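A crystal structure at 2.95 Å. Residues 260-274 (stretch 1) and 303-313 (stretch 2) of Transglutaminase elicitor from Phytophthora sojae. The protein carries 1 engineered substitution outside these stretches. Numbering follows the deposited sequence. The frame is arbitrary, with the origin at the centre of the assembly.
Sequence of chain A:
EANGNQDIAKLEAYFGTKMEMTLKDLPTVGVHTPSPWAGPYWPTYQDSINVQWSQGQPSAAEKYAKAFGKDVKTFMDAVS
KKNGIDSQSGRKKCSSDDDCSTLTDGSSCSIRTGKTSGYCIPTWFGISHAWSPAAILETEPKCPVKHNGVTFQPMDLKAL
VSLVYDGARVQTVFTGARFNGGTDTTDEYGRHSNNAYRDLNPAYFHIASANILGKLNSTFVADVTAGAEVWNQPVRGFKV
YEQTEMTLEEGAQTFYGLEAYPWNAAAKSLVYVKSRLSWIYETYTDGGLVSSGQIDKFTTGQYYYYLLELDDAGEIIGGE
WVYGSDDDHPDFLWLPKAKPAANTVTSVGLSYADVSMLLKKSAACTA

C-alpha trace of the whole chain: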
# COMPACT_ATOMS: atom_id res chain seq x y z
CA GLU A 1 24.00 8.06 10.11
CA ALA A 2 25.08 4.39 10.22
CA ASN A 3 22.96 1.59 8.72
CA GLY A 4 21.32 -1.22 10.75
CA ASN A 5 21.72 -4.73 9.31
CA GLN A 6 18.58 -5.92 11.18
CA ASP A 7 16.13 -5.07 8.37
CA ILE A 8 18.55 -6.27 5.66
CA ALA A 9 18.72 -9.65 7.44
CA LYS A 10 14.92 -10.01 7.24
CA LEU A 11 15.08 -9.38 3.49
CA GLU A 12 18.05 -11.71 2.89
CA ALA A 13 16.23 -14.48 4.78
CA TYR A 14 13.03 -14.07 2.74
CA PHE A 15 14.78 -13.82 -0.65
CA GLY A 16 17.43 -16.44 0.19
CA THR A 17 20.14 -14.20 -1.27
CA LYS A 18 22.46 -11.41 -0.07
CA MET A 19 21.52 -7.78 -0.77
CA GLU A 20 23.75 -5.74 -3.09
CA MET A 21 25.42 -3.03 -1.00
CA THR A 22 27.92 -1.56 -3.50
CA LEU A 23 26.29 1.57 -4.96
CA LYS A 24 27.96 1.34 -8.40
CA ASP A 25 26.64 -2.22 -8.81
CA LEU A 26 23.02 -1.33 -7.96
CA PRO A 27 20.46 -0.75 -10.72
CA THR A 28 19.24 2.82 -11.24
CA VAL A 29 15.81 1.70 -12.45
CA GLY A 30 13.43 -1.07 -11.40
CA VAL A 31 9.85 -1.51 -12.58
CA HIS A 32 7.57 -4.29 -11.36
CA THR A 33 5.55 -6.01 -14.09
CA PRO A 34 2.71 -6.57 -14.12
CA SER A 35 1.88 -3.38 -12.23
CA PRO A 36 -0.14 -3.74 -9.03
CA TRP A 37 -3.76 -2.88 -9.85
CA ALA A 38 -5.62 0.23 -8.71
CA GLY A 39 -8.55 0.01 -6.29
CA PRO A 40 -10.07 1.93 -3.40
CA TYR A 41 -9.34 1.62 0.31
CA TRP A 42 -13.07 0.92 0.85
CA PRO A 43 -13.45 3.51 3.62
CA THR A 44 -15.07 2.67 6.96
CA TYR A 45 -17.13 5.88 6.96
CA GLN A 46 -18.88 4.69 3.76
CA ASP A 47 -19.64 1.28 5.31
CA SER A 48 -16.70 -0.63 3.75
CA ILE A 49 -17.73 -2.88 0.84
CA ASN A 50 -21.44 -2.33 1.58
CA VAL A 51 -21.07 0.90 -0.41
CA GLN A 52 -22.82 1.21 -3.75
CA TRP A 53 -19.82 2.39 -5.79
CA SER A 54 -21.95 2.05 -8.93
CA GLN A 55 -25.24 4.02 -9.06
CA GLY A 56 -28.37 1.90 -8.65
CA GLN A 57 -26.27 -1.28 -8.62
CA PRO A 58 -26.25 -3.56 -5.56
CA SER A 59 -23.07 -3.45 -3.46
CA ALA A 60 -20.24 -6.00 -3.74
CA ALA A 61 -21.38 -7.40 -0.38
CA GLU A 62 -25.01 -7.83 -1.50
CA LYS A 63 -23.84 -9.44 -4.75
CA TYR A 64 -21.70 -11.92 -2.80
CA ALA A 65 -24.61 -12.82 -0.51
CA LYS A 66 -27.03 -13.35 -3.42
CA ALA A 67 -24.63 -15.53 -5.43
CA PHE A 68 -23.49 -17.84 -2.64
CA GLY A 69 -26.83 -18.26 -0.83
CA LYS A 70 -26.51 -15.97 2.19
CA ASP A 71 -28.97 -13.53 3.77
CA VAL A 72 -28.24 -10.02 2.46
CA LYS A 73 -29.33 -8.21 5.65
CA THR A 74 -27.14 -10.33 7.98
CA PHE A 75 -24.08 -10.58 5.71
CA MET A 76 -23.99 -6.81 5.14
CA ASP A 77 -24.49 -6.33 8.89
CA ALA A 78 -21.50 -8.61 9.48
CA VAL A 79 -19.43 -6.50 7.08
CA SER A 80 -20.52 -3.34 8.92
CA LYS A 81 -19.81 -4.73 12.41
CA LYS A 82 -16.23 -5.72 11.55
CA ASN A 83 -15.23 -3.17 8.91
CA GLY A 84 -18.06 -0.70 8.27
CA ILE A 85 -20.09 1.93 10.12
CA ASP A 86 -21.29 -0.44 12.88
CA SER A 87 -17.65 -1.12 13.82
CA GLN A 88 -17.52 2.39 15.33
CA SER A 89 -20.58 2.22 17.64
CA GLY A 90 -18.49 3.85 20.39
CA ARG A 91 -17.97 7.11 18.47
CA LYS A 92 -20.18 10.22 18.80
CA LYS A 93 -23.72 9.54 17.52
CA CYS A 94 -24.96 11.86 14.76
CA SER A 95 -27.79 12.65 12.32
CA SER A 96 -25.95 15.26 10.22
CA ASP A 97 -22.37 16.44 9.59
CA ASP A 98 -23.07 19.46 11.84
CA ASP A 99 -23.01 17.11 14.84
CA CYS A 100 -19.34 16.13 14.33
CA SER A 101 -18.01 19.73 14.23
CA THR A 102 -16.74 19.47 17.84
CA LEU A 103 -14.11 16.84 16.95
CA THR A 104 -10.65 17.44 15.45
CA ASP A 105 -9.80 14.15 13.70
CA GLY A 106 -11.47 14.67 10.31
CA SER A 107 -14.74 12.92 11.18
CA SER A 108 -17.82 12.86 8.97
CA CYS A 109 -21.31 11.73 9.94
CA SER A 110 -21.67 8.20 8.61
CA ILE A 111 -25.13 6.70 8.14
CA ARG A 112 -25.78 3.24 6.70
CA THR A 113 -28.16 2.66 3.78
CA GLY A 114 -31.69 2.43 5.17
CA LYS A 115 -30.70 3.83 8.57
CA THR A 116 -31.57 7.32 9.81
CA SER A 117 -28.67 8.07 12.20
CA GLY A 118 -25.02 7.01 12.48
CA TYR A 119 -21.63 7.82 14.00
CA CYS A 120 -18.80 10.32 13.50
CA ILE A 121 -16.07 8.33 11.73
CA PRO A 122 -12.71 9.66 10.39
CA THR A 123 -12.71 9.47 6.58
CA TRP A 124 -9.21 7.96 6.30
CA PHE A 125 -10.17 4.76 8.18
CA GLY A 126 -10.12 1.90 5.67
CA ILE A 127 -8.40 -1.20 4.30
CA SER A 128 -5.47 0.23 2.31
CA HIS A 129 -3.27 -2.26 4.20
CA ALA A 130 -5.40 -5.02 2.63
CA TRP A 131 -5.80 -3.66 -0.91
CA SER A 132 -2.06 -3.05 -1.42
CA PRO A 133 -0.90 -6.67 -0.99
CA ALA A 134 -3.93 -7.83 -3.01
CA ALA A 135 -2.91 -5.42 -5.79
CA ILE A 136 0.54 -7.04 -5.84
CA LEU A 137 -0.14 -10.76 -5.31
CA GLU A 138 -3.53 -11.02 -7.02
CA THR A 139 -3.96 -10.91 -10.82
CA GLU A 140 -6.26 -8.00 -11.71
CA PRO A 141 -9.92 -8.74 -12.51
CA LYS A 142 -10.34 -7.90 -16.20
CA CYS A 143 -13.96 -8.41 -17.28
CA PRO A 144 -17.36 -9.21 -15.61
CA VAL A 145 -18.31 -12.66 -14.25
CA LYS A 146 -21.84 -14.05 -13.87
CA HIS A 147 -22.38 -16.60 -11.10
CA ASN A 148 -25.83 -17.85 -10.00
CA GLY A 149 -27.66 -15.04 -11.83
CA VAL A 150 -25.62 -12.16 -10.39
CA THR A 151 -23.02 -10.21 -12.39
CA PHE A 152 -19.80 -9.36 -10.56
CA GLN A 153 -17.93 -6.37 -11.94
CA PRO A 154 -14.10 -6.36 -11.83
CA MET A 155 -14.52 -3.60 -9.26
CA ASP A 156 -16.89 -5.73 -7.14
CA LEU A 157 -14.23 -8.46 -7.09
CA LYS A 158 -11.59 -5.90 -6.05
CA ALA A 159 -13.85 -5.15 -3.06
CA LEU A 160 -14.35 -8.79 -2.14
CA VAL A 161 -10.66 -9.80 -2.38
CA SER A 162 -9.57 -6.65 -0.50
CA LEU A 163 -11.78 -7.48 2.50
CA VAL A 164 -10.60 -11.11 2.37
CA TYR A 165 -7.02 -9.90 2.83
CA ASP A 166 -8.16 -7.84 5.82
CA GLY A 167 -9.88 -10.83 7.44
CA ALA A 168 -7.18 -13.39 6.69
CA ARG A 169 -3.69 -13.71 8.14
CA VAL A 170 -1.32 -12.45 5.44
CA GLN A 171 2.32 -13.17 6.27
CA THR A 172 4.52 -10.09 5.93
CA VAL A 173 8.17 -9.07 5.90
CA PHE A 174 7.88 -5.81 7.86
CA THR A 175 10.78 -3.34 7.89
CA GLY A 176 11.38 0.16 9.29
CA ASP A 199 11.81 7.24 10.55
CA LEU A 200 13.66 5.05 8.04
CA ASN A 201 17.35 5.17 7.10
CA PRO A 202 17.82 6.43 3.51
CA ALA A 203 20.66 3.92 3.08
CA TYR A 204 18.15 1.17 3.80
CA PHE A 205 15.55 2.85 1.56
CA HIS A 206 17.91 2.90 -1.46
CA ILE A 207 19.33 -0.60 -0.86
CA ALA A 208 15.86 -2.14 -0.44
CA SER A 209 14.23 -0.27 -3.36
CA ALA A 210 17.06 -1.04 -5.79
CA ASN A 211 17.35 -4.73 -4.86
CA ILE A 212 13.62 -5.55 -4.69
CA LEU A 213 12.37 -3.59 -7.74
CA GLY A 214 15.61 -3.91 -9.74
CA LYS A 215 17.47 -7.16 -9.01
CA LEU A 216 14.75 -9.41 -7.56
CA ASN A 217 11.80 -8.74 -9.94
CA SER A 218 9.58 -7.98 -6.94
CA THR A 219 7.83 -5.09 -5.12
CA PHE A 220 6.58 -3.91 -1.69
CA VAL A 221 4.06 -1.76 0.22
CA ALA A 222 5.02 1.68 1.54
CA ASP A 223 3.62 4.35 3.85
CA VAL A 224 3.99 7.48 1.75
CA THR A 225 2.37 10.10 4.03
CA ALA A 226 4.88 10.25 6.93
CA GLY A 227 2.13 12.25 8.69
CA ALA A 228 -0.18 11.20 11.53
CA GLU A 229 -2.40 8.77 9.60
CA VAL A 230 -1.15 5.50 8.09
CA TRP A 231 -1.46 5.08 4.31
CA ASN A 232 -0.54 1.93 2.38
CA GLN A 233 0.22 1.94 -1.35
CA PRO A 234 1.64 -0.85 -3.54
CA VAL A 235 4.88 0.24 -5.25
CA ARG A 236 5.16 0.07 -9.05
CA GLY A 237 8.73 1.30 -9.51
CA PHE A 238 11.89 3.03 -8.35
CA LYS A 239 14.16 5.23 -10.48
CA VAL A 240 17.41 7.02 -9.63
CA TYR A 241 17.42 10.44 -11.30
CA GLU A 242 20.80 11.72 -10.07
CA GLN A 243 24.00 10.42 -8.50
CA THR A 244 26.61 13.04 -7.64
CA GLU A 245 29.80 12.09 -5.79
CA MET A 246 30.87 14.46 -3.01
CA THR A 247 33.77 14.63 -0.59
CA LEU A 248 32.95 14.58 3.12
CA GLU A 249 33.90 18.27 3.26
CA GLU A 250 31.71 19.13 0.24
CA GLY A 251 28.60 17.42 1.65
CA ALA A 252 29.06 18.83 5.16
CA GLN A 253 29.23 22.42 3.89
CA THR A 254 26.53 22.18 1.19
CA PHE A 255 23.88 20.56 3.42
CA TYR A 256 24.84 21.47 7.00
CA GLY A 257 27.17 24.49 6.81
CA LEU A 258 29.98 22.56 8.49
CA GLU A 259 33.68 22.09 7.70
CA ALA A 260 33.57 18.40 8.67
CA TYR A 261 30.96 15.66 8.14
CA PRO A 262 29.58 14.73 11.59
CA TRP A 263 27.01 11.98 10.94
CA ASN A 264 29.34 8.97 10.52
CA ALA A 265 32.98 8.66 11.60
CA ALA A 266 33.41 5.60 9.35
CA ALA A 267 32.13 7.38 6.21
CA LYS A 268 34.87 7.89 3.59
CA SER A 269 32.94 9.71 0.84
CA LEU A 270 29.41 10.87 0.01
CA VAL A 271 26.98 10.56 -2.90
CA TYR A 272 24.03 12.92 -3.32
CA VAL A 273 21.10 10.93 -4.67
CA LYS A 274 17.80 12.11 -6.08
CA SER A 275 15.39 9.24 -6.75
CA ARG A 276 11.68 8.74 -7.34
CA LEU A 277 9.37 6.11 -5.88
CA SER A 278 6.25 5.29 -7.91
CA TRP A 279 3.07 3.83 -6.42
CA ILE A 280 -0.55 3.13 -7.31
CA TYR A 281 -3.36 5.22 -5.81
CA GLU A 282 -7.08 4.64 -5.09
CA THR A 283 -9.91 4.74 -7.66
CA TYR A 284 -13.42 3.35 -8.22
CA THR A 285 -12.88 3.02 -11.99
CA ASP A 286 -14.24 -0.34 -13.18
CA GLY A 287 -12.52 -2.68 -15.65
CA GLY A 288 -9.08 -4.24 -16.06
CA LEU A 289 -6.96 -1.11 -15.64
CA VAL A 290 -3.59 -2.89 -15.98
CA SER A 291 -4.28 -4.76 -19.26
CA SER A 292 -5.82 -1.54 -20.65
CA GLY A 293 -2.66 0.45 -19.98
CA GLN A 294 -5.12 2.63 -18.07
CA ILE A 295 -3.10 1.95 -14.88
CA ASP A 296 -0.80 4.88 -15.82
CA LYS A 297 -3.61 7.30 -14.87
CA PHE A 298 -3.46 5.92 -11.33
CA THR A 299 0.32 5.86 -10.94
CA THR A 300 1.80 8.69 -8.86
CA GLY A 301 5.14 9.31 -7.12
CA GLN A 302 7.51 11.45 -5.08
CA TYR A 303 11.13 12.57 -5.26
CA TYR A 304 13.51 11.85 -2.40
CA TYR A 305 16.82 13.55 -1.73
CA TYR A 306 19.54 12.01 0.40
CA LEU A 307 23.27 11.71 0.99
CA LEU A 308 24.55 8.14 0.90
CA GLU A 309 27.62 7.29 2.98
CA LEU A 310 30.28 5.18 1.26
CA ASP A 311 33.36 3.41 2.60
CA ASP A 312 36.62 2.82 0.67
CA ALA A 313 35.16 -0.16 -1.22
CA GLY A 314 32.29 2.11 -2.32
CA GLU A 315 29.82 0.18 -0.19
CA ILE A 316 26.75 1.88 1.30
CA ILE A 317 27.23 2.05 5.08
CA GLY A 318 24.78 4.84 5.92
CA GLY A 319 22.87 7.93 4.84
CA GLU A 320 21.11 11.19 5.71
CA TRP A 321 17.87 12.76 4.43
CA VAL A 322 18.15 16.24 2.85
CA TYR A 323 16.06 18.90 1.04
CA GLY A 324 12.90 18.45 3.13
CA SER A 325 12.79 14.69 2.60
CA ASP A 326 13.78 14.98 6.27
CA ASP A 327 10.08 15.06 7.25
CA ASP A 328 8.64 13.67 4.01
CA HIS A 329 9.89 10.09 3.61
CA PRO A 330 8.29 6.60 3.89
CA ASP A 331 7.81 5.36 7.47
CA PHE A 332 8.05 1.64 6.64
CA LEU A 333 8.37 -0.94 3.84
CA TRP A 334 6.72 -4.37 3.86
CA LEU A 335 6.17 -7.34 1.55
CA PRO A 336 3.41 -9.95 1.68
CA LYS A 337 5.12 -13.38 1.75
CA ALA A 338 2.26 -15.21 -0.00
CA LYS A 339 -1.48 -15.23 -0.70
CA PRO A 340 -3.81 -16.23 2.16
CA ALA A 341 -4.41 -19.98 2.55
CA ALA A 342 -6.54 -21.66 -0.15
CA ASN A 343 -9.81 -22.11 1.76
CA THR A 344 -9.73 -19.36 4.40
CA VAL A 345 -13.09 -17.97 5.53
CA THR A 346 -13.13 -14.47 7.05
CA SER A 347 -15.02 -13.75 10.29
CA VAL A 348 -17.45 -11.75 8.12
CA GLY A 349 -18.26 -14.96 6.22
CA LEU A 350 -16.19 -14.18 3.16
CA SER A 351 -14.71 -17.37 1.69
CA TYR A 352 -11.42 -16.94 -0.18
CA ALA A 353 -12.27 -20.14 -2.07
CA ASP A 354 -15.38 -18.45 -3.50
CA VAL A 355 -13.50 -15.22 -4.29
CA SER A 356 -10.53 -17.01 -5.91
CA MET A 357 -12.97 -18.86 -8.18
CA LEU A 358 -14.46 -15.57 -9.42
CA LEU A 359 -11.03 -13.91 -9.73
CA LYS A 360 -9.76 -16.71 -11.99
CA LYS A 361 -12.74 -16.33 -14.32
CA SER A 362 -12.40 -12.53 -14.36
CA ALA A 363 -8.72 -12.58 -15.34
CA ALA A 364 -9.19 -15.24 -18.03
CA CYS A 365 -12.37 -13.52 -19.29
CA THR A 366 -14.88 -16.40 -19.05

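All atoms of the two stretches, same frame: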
# COMPACT_ATOMS: atom_id res chain seq x y z
N ALA A 260 33.41 19.85 8.61
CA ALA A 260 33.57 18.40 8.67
C ALA A 260 32.22 17.68 8.73
O ALA A 260 31.25 18.20 9.30
CB ALA A 260 34.43 18.00 9.86
N TYR A 261 32.16 16.50 8.13
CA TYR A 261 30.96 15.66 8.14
C TYR A 261 30.81 14.95 9.50
O TYR A 261 31.68 14.17 9.89
CB TYR A 261 31.02 14.64 7.00
CG TYR A 261 29.75 13.84 6.80
CD1 TYR A 261 28.64 14.41 6.17
CD2 TYR A 261 29.67 12.51 7.21
CE1 TYR A 261 27.48 13.68 5.97
CE2 TYR A 261 28.51 11.77 7.01
CZ TYR A 261 27.42 12.36 6.39
OH TYR A 261 26.27 11.64 6.20
N PRO A 262 29.71 15.23 10.22
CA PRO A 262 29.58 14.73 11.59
C PRO A 262 28.83 13.40 11.75
O PRO A 262 29.01 12.73 12.76
CB PRO A 262 28.80 15.85 12.27
CG PRO A 262 27.95 16.44 11.18
CD PRO A 262 28.60 16.13 9.86
N TRP A 263 28.02 13.03 10.77
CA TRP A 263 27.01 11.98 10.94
C TRP A 263 27.50 10.53 10.93
O TRP A 263 26.74 9.62 11.26
CB TRP A 263 25.89 12.16 9.92
CG TRP A 263 25.33 13.55 9.91
CD1 TRP A 263 25.53 14.50 8.95
CD2 TRP A 263 24.50 14.16 10.91
NE1 TRP A 263 24.87 15.66 9.28
CE2 TRP A 263 24.23 15.47 10.48
CE3 TRP A 263 23.96 13.71 12.12
CZ2 TRP A 263 23.43 16.35 11.23
CZ3 TRP A 263 23.17 14.58 12.86
CH2 TRP A 263 22.91 15.89 12.41
N ASN A 264 28.76 10.32 10.55
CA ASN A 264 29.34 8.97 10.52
C ASN A 264 30.86 9.03 10.43
O ASN A 264 31.42 9.38 9.39
CB ASN A 264 28.78 8.16 9.34
CG ASN A 264 29.12 6.68 9.43
OD1 ASN A 264 30.05 6.27 10.14
ND2 ASN A 264 28.38 5.86 8.70
N ALA A 265 31.52 8.66 11.53
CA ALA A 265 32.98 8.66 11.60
C ALA A 265 33.60 7.73 10.56
O ALA A 265 34.67 8.03 10.02
CB ALA A 265 33.43 8.26 13.00
N ALA A 266 32.91 6.64 10.26
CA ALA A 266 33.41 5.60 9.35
C ALA A 266 33.20 5.93 7.87
O ALA A 266 33.73 5.23 7.00
CB ALA A 266 32.78 4.26 9.70
N ALA A 267 32.44 6.99 7.59
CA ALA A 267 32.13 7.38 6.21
C ALA A 267 33.36 7.98 5.52
O ALA A 267 34.00 8.89 6.05
CB ALA A 267 30.97 8.36 6.19
N LYS A 268 33.68 7.46 4.34
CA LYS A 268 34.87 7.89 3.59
C LYS A 268 34.56 8.91 2.49
O LYS A 268 35.35 9.82 2.25
CB LYS A 268 35.62 6.69 3.00
CG LYS A 268 36.23 5.74 4.03
CD LYS A 268 37.25 6.42 4.92
CE LYS A 268 37.69 5.51 6.06
NZ LYS A 268 38.37 6.25 7.16
N SER A 269 33.41 8.74 1.83
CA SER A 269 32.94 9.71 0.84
C SER A 269 31.42 9.73 0.79
O SER A 269 30.76 8.88 1.39
CB SER A 269 33.52 9.41 -0.55
OG SER A 269 33.11 8.14 -1.02
N LEU A 270 30.86 10.70 0.07
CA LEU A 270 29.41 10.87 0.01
C LEU A 270 28.90 10.85 -1.43
O LEU A 270 29.65 11.17 -2.36
CB LEU A 270 28.99 12.17 0.70
CG LEU A 270 29.46 12.43 2.14
CD1 LEU A 270 29.23 13.88 2.49
CD2 LEU A 270 28.76 11.52 3.14
N VAL A 271 27.64 10.47 -1.61
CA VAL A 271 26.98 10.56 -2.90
C VAL A 271 25.59 11.16 -2.70
O VAL A 271 24.77 10.60 -1.97
CB VAL A 271 26.85 9.18 -3.61
CG1 VAL A 271 26.04 9.30 -4.89
CG2 VAL A 271 28.22 8.60 -3.93
N TYR A 272 25.35 12.31 -3.33
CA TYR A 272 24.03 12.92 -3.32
C TYR A 272 23.15 12.17 -4.31
O TYR A 272 23.50 12.04 -5.48
CB TYR A 272 24.10 14.40 -3.70
CG TYR A 272 22.75 15.04 -3.97
CD1 TYR A 272 21.96 15.52 -2.93
CD2 TYR A 272 22.27 15.16 -5.27
CE1 TYR A 272 20.73 16.10 -3.17
CE2 TYR A 272 21.03 15.74 -5.52
CZ TYR A 272 20.27 16.20 -4.47
OH TYR A 272 19.04 16.78 -4.72
N VAL A 273 22.02 11.68 -3.83
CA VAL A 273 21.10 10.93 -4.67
C VAL A 273 19.73 11.59 -4.69
O VAL A 273 19.21 11.99 -3.65
CB VAL A 273 20.97 9.44 -4.23
CG1 VAL A 273 20.01 8.68 -5.14
CG2 VAL A 273 22.34 8.77 -4.21
N LYS A 274 19.19 11.73 -5.89
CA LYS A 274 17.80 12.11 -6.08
C LYS A 274 17.13 10.97 -6.82
O LYS A 274 17.55 10.60 -7.92
CB LYS A 274 17.70 13.41 -6.88
CG LYS A 274 16.29 13.75 -7.36
CD LYS A 274 16.30 15.02 -8.20
CE LYS A 274 15.00 15.21 -8.94
NZ LYS A 274 14.96 16.50 -9.67
N TYR A 303 9.67 12.53 -5.26
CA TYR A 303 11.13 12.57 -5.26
C TYR A 303 11.65 12.52 -3.83
O TYR A 303 11.00 13.00 -2.90
CB TYR A 303 11.64 13.83 -5.97
CG TYR A 303 11.45 13.81 -7.46
CD1 TYR A 303 12.28 13.05 -8.28
CD2 TYR A 303 10.44 14.57 -8.06
CE1 TYR A 303 12.10 13.03 -9.67
CE2 TYR A 303 10.26 14.56 -9.44
CZ TYR A 303 11.09 13.80 -10.24
OH TYR A 303 10.90 13.79 -11.60
N TYR A 304 12.82 11.91 -3.68
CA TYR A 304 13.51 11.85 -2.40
C TYR A 304 14.97 12.22 -2.58
O TYR A 304 15.61 11.79 -3.55
CB TYR A 304 13.37 10.46 -1.76
CG TYR A 304 11.94 10.06 -1.50
CD1 TYR A 304 11.21 10.67 -0.47
CD2 TYR A 304 11.31 9.10 -2.28
CE1 TYR A 304 9.88 10.31 -0.23
CE2 TYR A 304 9.98 8.73 -2.04
CZ TYR A 304 9.28 9.34 -1.02
OH TYR A 304 7.97 8.99 -0.78
N TYR A 305 15.47 13.01 -1.65
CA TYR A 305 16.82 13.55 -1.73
C TYR A 305 17.58 13.12 -0.49
O TYR A 305 17.12 13.34 0.64
CB TYR A 305 16.78 15.08 -1.84
CG TYR A 305 15.71 15.59 -2.79
CD1 TYR A 305 15.98 15.80 -4.14
CD2 TYR A 305 14.42 15.86 -2.33
CE1 TYR A 305 15.00 16.26 -5.01
CE2 TYR A 305 13.43 16.32 -3.18
CZ TYR A 305 13.72 16.52 -4.52
OH TYR A 305 12.74 16.97 -5.37
N TYR A 306 18.74 12.51 -0.70
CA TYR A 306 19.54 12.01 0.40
C TYR A 306 21.02 11.88 0.07
O TYR A 306 21.40 11.71 -1.10
CB TYR A 306 18.99 10.66 0.91
CG TYR A 306 18.64 9.65 -0.17
CD1 TYR A 306 17.37 9.62 -0.74
CD2 TYR A 306 19.58 8.71 -0.59
CE1 TYR A 306 17.04 8.69 -1.72
CE2 TYR A 306 19.26 7.77 -1.57
CZ TYR A 306 17.99 7.77 -2.13
OH TYR A 306 17.68 6.84 -3.10
N LEU A 307 21.85 12.00 1.10
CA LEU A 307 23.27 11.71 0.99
C LEU A 307 23.49 10.26 1.40
O LEU A 307 23.06 9.85 2.47
CB LEU A 307 24.08 12.62 1.92
CG LEU A 307 24.20 14.12 1.66
CD1 LEU A 307 24.83 14.80 2.87
CD2 LEU A 307 24.99 14.41 0.40
N LEU A 308 24.14 9.49 0.54
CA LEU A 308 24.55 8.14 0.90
C LEU A 308 26.00 8.14 1.37
O LEU A 308 26.85 8.80 0.78
CB LEU A 308 24.37 7.17 -0.27
CG LEU A 308 22.95 6.78 -0.69
CD1 LEU A 308 22.99 5.82 -1.86
CD2 LEU A 308 22.17 6.18 0.47
N GLU A 309 26.26 7.41 2.45
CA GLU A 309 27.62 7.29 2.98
C GLU A 309 28.31 6.05 2.43
O GLU A 309 27.77 4.94 2.51
CB GLU A 309 27.60 7.25 4.51
CG GLU A 309 27.11 8.53 5.15
CD GLU A 309 26.58 8.32 6.55
OE1 GLU A 309 26.78 7.21 7.10
OE2 GLU A 309 25.97 9.25 7.11
N LEU A 310 29.49 6.25 1.86
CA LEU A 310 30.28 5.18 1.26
C LEU A 310 31.59 4.97 2.01
O LEU A 310 32.18 5.92 2.51
CB LEU A 310 30.58 5.51 -0.21
CG LEU A 310 29.62 5.06 -1.32
CD1 LEU A 310 28.16 5.40 -1.05
CD2 LEU A 310 30.07 5.65 -2.65
N ASP A 311 32.03 3.71 2.09
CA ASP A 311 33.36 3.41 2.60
C ASP A 311 34.36 3.37 1.43
O ASP A 311 34.01 3.73 0.31
CB ASP A 311 33.36 2.09 3.40
CG ASP A 311 33.09 0.86 2.54
OD1 ASP A 311 32.82 1.00 1.33
OD2 ASP A 311 33.15 -0.26 3.09
N ASP A 312 35.59 2.92 1.70
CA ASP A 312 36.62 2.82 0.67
C ASP A 312 36.23 1.92 -0.50
O ASP A 312 36.49 2.26 -1.66
CB ASP A 312 37.94 2.35 1.27
CG ASP A 312 38.63 3.42 2.08
OD1 ASP A 312 39.25 3.08 3.11
OD2 ASP A 312 38.55 4.61 1.69
N ALA A 313 35.60 0.79 -0.20
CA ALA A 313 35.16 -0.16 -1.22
C ALA A 313 33.93 0.32 -1.99
O ALA A 313 33.43 -0.38 -2.87
CB ALA A 313 34.90 -1.53 -0.60

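What holds the two backbones together? Residues 269-274 and 303-310 run as neighbouring antiparallel strands, and their amides and carbonyls pair in the alternating pattern that this arrangement produces. At Ser269 and Leu310, Val271 and Leu308, and Val273 and Tyr306, each residue both donates to and accepts from its partner: Leu308 N reaches Val271 O at 2.8 Å, and Val273 N reaches Tyr306 O at 2.8 Å. The ladder gains one more rung before the strand begins, where Lys268 N donates to Leu310 O at 2.8 Å, so that this carbonyl serves two amides. Between these pairs the alpha carbons approach instead, as in the contact of Leu270 CA with Leu308 O at 3.4 Å.

How is the carboxylate of the buried Glu309 satisfied? The loop before the strand supplies donors to both of its oxygens. Tyr261 OH gives a hydrogen bond to Glu309 OE2 at 2.6 Å, and Asn264 ND2 gives one to Glu309 OE1, also at 2.6 Å. Asn264 also opens a type I turn to Ala267, and its OD1 accepts from Ala266 N at 2.9 Å, so one amide group braces the turn while binding the acid.

Where do apolar side chains meet? On the sheet face bearing Val271, Val273, Tyr306, Leu308 and Leu310, Val271 CG2 lies 3.7 Å from Leu310 CD2 and Val273 CG2 3.8 Å from Leu308 CD1. These are diagonal contacts, whereas the directly paired Val273 CB and Tyr306 CE2 are 3.6 Å apart. On the other face, Leu307 CD2 packs 4.2 Å from Tyr272 CB.

What does Lys274 do with its charge? Its extended chain passes Tyr305, with Lys274 CD 3.7 Å from Tyr305 CE1, and carries Lys274 NZ over one face of the Tyr303 ring, 4.6 Å from the centroid, a cation-pi contact with the ring's electron-rich face.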